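Local coordinates for synaptonemal complex protein 2 (Mus musculus, PDB 5IWZ) that forms, as the N-terminal part of a longer protein, a major component of the axial and lateral elements of meiotic synaptonemal complexes, required for SYCP3 insertion and chromosome synapsis, at residues K178-L181 with M182-R185; N196-M199 with L200-S204. One frame throughout, in Å; residues are numbered along the deposited sequence.

Contact 1: K178-L181 with M182-R185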
ATOM      1  N   LYS A 178       3.382  -1.336   4.504  1.00 26.78           N
ATOM      2  CA  LYS A 178       4.085  -2.437   5.152  1.00 26.69           C
ATOM      3  C   LYS A 178       5.422  -1.973   5.710  1.00 24.83           C
ATOM      4  O   LYS A 178       5.846  -2.429   6.777  1.00 29.35           O
ATOM      5  CB  LYS A 178       4.275  -3.590   4.167  1.00 30.78           C
ATOM      6  CG  LYS A 178       2.997  -4.321   3.793  1.00 33.65           C
ATOM      7  CD  LYS A 178       2.546  -5.217   4.931  1.00 38.80           C
ATOM      8  CE  LYS A 178       1.445  -6.174   4.501  1.00 42.15           C
ATOM      9  NZ  LYS A 178       0.176  -5.463   4.152  1.00 44.03           N
ATOM     10  N   MET A 179       6.106  -1.062   5.008  1.00 24.98           N
ATOM     11  CA  MET A 179       7.384  -0.574   5.524  1.00 22.56           C
ATOM     12  C   MET A 179       7.206   0.222   6.813  1.00 35.28           C
ATOM     13  O   MET A 179       7.985   0.058   7.765  1.00 31.26           O
ATOM     14  CB  MET A 179       8.107   0.274   4.479  1.00 26.85           C
ATOM     15  CG  MET A 179       9.348   0.963   5.071  1.00 35.21           C
ATOM     16  SD  MET A 179      10.452   1.735   3.881  1.00 38.59           S
ATOM     17  CE  MET A 179       9.550   3.224   3.478  1.00 42.56           C
ATOM     18  N   ASN A 180       6.187   1.090   6.864  1.00 33.14           N
ATOM     19  CA  ASN A 180       5.936   1.870   8.073  1.00 39.23           C
ATOM     20  C   ASN A 180       5.515   0.980   9.237  1.00 31.24           C
ATOM     21  O   ASN A 180       5.856   1.264  10.388  1.00 35.03           O
ATOM     22  CB  ASN A 180       4.901   2.975   7.775  1.00 29.86           C
ATOM     23  CG  ASN A 180       5.552   4.176   7.102  1.00 32.31           C
ATOM     24  OD1 ASN A 180       6.669   4.525   7.447  1.00 37.50           O
ATOM     25  ND2 ASN A 180       4.891   4.773   6.114  1.00 23.24           N
ATOM     26  N   LEU A 181       4.807  -0.105   8.957  1.00 27.70           N
ATOM     27  CA  LEU A 181       4.516  -1.096   9.986  1.00 35.83           C
ATOM     28  C   LEU A 181       5.790  -1.752  10.506  1.00 39.37           C
ATOM     29  O   LEU A 181       5.946  -1.944  11.717  1.00 43.73           O
ATOM     30  CB  LEU A 181       3.549  -2.137   9.412  1.00 34.63           C
ATOM     31  CG  LEU A 181       3.119  -3.325  10.263  1.00 51.67           C
ATOM     32  CD1 LEU A 181       2.113  -2.868  11.303  1.00 56.48           C
ATOM     33  CD2 LEU A 181       2.512  -4.394   9.368  1.00 55.72           C
ATOM     34  N   MET A 182       6.723  -2.087   9.614  1.00 32.99           N
ATOM     35  CA  MET A 182       7.970  -2.707  10.055  1.00 38.23           C
ATOM     36  C   MET A 182       8.798  -1.740  10.893  1.00 39.75           C
ATOM     37  O   MET A 182       9.388  -2.126  11.911  1.00 37.47           O
ATOM     38  CB  MET A 182       8.774  -3.182   8.847  1.00 35.15           C
ATOM     39  CG  MET A 182       8.054  -4.243   8.034  1.00 43.26           C
ATOM     40  SD  MET A 182       9.036  -5.063   6.763  1.00 48.53           S
ATOM     41  CE  MET A 182       9.782  -3.726   5.865  1.00 36.90           C
ATOM     42  N   LEU A 183       8.864  -0.479  10.474  1.00 35.04           N
ATOM     43  CA  LEU A 183       9.589   0.498  11.266  1.00 37.00           C
ATOM     44  C   LEU A 183       8.904   0.730  12.605  1.00 39.00           C
ATOM     45  O   LEU A 183       9.578   1.037  13.590  1.00 36.64           O
ATOM     46  CB  LEU A 183       9.722   1.793  10.478  1.00 40.32           C
ATOM     47  CG  LEU A 183      10.430   1.695   9.127  1.00 37.33           C
ATOM     48  CD1 LEU A 183      10.238   2.985   8.349  1.00 36.83           C
ATOM     49  CD2 LEU A 183      11.912   1.416   9.334  1.00 34.38           C
ATOM     50  N   ASP A 184       7.578   0.535  12.669  1.00 44.10           N
ATOM     51  CA  ASP A 184       6.823   0.848  13.883  1.00 54.36           C
ATOM     52  C   ASP A 184       7.277   0.009  15.071  1.00 62.93           C
ATOM     53  O   ASP A 184       7.398   0.524  16.188  1.00 69.56           O
ATOM     54  CB  ASP A 184       5.324   0.644  13.654  1.00 54.68           C
ATOM     55  CG  ASP A 184       4.485   1.121  14.836  1.00 58.86           C
ATOM     56  OD1 ASP A 184       4.835   2.183  15.392  1.00 59.24           O
ATOM     57  OD2 ASP A 184       3.489   0.454  15.207  1.00 57.45           O
ATOM     58  N   ARG A 185       7.501  -1.290  14.866  1.00 68.57           N
ATOM     59  CA  ARG A 185       7.917  -2.131  15.984  1.00 84.89           C
ATOM     60  C   ARG A 185       9.328  -1.774  16.449  1.00 94.31           C
ATOM     61  O   ARG A 185       9.583  -1.638  17.654  1.00102.22           O
ATOM     62  CB  ARG A 185       7.821  -3.607  15.597  1.00 86.33           C
ATOM     63  CG  ARG A 185       8.478  -4.551  16.595  1.00 94.07           C
ATOM     64  CD  ARG A 185       9.897  -4.893  16.169  1.00102.55           C
ATOM     65  NE  ARG A 185      10.623  -5.674  17.170  1.00113.33           N
ATOM     66  CZ  ARG A 185      11.707  -5.251  17.813  1.00120.94           C
ATOM     67  NH1 ARG A 185      12.200  -4.047  17.566  1.00123.99           N
ATOM     68  NH2 ARG A 185      12.303  -6.034  18.703  1.00123.47           N
TER
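M179 swings CG opposite its own backbone N (chi1 172°), whereas L183, one turn on, sets CG opposite its carbonyl carbon (chi1 -58°). These two torsions bring the side chains side by side, pointing the same way, with M179 CG and L183 CD1 4.0 Å apart. L183 CG lies 3.2 Å from M179 O, the oxygen that accepts the N-H of L183, M179 O to L183 N 2.9 Å, in a nearly straight bond (N-H...O 164°). The N180 side chain crosses that of L183 at an angle, N180 OD1 4.0 Å from L183 CD1, while N180 ND2 bonds to the backbone oxygen of G221.

M182 runs back along the helix. Its CG sits 3.1 Å from K178 O, the acceptor of the M182 N-H, and the chain bends about its last torsion to bring CE within 4.0 Å of M179 CA. Outside this turn M182 packs on M137, V150 and I155, and M179 on I155, I158 and A225. With an alanine at M182 the CG, SD and CE atoms are gone, and a gap would probably open against M137, V150 and I155, leaving M179 CA without its methyl neighbour.

At the far end the bonding slackens: D184 N reaches both N180 O and L181 O, each through a weak bond, and the carboxylate of D184 turns outward to a salt bridge with R228. These are the last two turns of helix 169-185, whose methionines and L183 follow the i to i+4 and i to i+3 spacing of an α-helix; M179 and M182 between them pack on helices 123-141, 144-163 and 216-229, consistent with the stacked-helix architecture of an armadillo-repeat-like domain.

Contact 2: N196-M199 with L200-S204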
ATOM      1  N   ASN A 196      25.287   4.598   6.160  1.00 59.76           N
ATOM      2  CA  ASN A 196      24.845   3.822   5.005  1.00 61.29           C
ATOM      3  C   ASN A 196      24.568   4.754   3.822  1.00 70.98           C
ATOM      4  O   ASN A 196      23.548   5.451   3.787  1.00 73.46           O
ATOM      5  CB  ASN A 196      23.599   3.003   5.361  1.00 65.88           C
ATOM      6  CG  ASN A 196      23.249   1.964   4.306  1.00 70.01           C
ATOM      7  OD1 ASN A 196      22.757   2.295   3.225  1.00 63.94           O
ATOM      8  ND2 ASN A 196      23.475   0.694   4.631  1.00 76.13           N
ATOM      9  N   GLN A 197      25.486   4.761   2.853  1.00 68.62           N
ATOM     10  CA  GLN A 197      25.366   5.679   1.725  1.00 69.97           C
ATOM     11  C   GLN A 197      24.096   5.419   0.925  1.00 68.63           C
ATOM     12  O   GLN A 197      23.429   6.363   0.482  1.00 67.09           O
ATOM     13  CB  GLN A 197      26.594   5.568   0.821  1.00 75.42           C
ATOM     14  CG  GLN A 197      26.527   6.411  -0.449  1.00 75.14           C
ATOM     15  CD  GLN A 197      26.429   7.892  -0.169  1.00 78.60           C
ATOM     16  OE1 GLN A 197      25.709   8.618  -0.856  1.00 81.32           O
ATOM     17  NE2 GLN A 197      27.158   8.354   0.841  1.00 80.44           N
ATOM     18  N   GLU A 198      23.744   4.143   0.731  1.00 59.86           N
ATOM     19  CA  GLU A 198      22.583   3.826  -0.096  1.00 55.52           C
ATOM     20  C   GLU A 198      21.310   4.416   0.495  1.00 47.70           C
ATOM     21  O   GLU A 198      20.490   4.980  -0.235  1.00 50.01           O
ATOM     22  CB  GLU A 198      22.436   2.312  -0.270  1.00 51.34           C
ATOM     23  CG  GLU A 198      21.353   1.945  -1.279  1.00 61.96           C
ATOM     24  CD  GLU A 198      20.704   0.587  -1.011  1.00 74.48           C
ATOM     25  OE1 GLU A 198      21.110  -0.109  -0.052  1.00 73.15           O
ATOM     26  OE2 GLU A 198      19.782   0.213  -1.772  1.00 82.45           O
ATOM     27  N   MET A 199      21.132   4.298   1.816  1.00 50.14           N
ATOM     28  CA  MET A 199      19.927   4.819   2.456  1.00 52.84           C
ATOM     29  C   MET A 199      19.862   6.335   2.348  1.00 50.75           C
ATOM     30  O   MET A 199      18.785   6.899   2.108  1.00 47.22           O
ATOM     31  CB  MET A 199      19.868   4.384   3.923  1.00 48.80           C
ATOM     32  CG  MET A 199      19.303   2.986   4.137  1.00 53.68           C
ATOM     33  SD  MET A 199      18.021   2.563   2.931  1.00 60.28           S
ATOM     34  CE  MET A 199      16.612   3.454   3.586  1.00 57.60           C
ATOM     35  N   LEU A 200      21.002   7.009   2.521  1.00 46.09           N
ATOM     36  CA  LEU A 200      21.011   8.467   2.450  1.00 46.67           C
ATOM     37  C   LEU A 200      20.598   8.951   1.068  1.00 54.28           C
ATOM     38  O   LEU A 200      19.834   9.914   0.942  1.00 51.65           O
ATOM     39  CB  LEU A 200      22.385   9.011   2.811  1.00 41.81           C
ATOM     40  CG  LEU A 200      22.672   9.068   4.315  1.00 59.74           C
ATOM     41  CD1 LEU A 200      24.149   9.319   4.535  1.00 67.41           C
ATOM     42  CD2 LEU A 200      21.835  10.142   5.009  1.00 65.96           C
ATOM     43  N   THR A 201      21.087   8.290   0.018  1.00 49.63           N
ATOM     44  CA  THR A 201      20.637   8.611  -1.333  1.00 53.62           C
ATOM     45  C   THR A 201      19.146   8.332  -1.507  1.00 47.16           C
ATOM     46  O   THR A 201      18.409   9.162  -2.057  1.00 46.76           O
ATOM     47  CB  THR A 201      21.474   7.830  -2.348  1.00 58.28           C
ATOM     48  OG1 THR A 201      22.836   8.238  -2.245  1.00 64.77           O
ATOM     49  CG2 THR A 201      20.981   8.068  -3.766  1.00 55.88           C
ATOM     50  N   LEU A 202      18.685   7.160  -1.056  1.00 43.71           N
ATOM     51  CA  LEU A 202      17.269   6.823  -1.195  1.00 42.82           C
ATOM     52  C   LEU A 202      16.392   7.829  -0.462  1.00 44.43           C
ATOM     53  O   LEU A 202      15.391   8.315  -1.005  1.00 41.77           O
ATOM     54  CB  LEU A 202      17.000   5.408  -0.679  1.00 37.77           C
ATOM     55  CG  LEU A 202      17.501   4.297  -1.601  1.00 45.04           C
ATOM     56  CD1 LEU A 202      17.368   2.931  -0.930  1.00 43.18           C
ATOM     57  CD2 LEU A 202      16.741   4.338  -2.920  1.00 39.54           C
ATOM     58  N   MET A 203      16.758   8.159   0.779  1.00 40.61           N
ATOM     59  CA  MET A 203      15.953   9.094   1.547  1.00 44.00           C
ATOM     60  C   MET A 203      15.938  10.470   0.912  1.00 45.67           C
ATOM     61  O   MET A 203      14.930  11.179   0.992  1.00 46.70           O
ATOM     62  CB  MET A 203      16.474   9.180   2.968  1.00 43.43           C
ATOM     63  CG  MET A 203      16.150   7.970   3.779  1.00 45.78           C
ATOM     64  SD  MET A 203      16.910   8.230   5.376  1.00 52.97           S
ATOM     65  CE  MET A 203      15.502   8.595   6.392  1.00 48.49           C
ATOM     66  N   SER A 204      17.038  10.868   0.285  1.00 42.99           N
ATOM     67  CA  SER A 204      17.035  12.136  -0.432  1.00 47.00           C
ATOM     68  C   SER A 204      16.087  12.079  -1.628  1.00 45.67           C
ATOM     69  O   SER A 204      15.320  13.025  -1.875  1.00 39.02           O
ATOM     70  CB  SER A 204      18.459  12.487  -0.869  1.00 40.83           C
ATOM     71  OG  SER A 204      18.518  13.833  -1.282  1.00 52.01           O
TER
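E198 and L202 run side by side in the same direction on the opening turns of helix 197-212, which begins with an Asx motif: N196 OD1 takes the backbone N-H of M199, OD1 to M199 N 2.9 Å. The chain of E198 is extended beyond CG, which lays its carboxylate alongside L202, with OE2 3.7 Å from L202 CD1. M199 meets the same methyl from another direction. Its side chain, bent at the two torsions beyond CB, crosses L202 at a slant and rests SD 3.9 Å from L202 CD1, so that one leucine methyl lies near both a carboxylate oxygen and a thioether sulfur. Outside the turn, E198 packs on P156, M199 on I155 and C159, and L202 on I163, all of helix 144-163, while M203 faces L226, M229 and W242. M203 CG also lies 3.3 Å from M199 O, which accepts the M203 N-H. Elsewhere on these turns, Q197 and T201 lie athwart one another. The T201 hydroxyl has chi1 -63°, beside its own backbone N, and from there OG1 donates a weak 3.4 Å bond to Q197 O, the oxygen that also receives T201 N at 3.1 Å.

Overall arrangement
Following the chain from the N terminus, contact 1 comes first, in the last two turns of helix 169-185, and contact 2 follows in the opening turns of helix 197-212. Each is local to one helix, so neither closes a long loop; the two stand in series, without nesting or crossing. Their centres lie 18 Å apart and their nearest atoms about 6 Å apart, without touching. What links them is shared neighbours: both pack on helix 144-163, with I155 meeting M179 and M182 of contact 1 and M199 of contact 2, and both reach helix 216-229. Contact 1 additionally faces helix 123-141, contact 2 helix 232-242, further along the helical array.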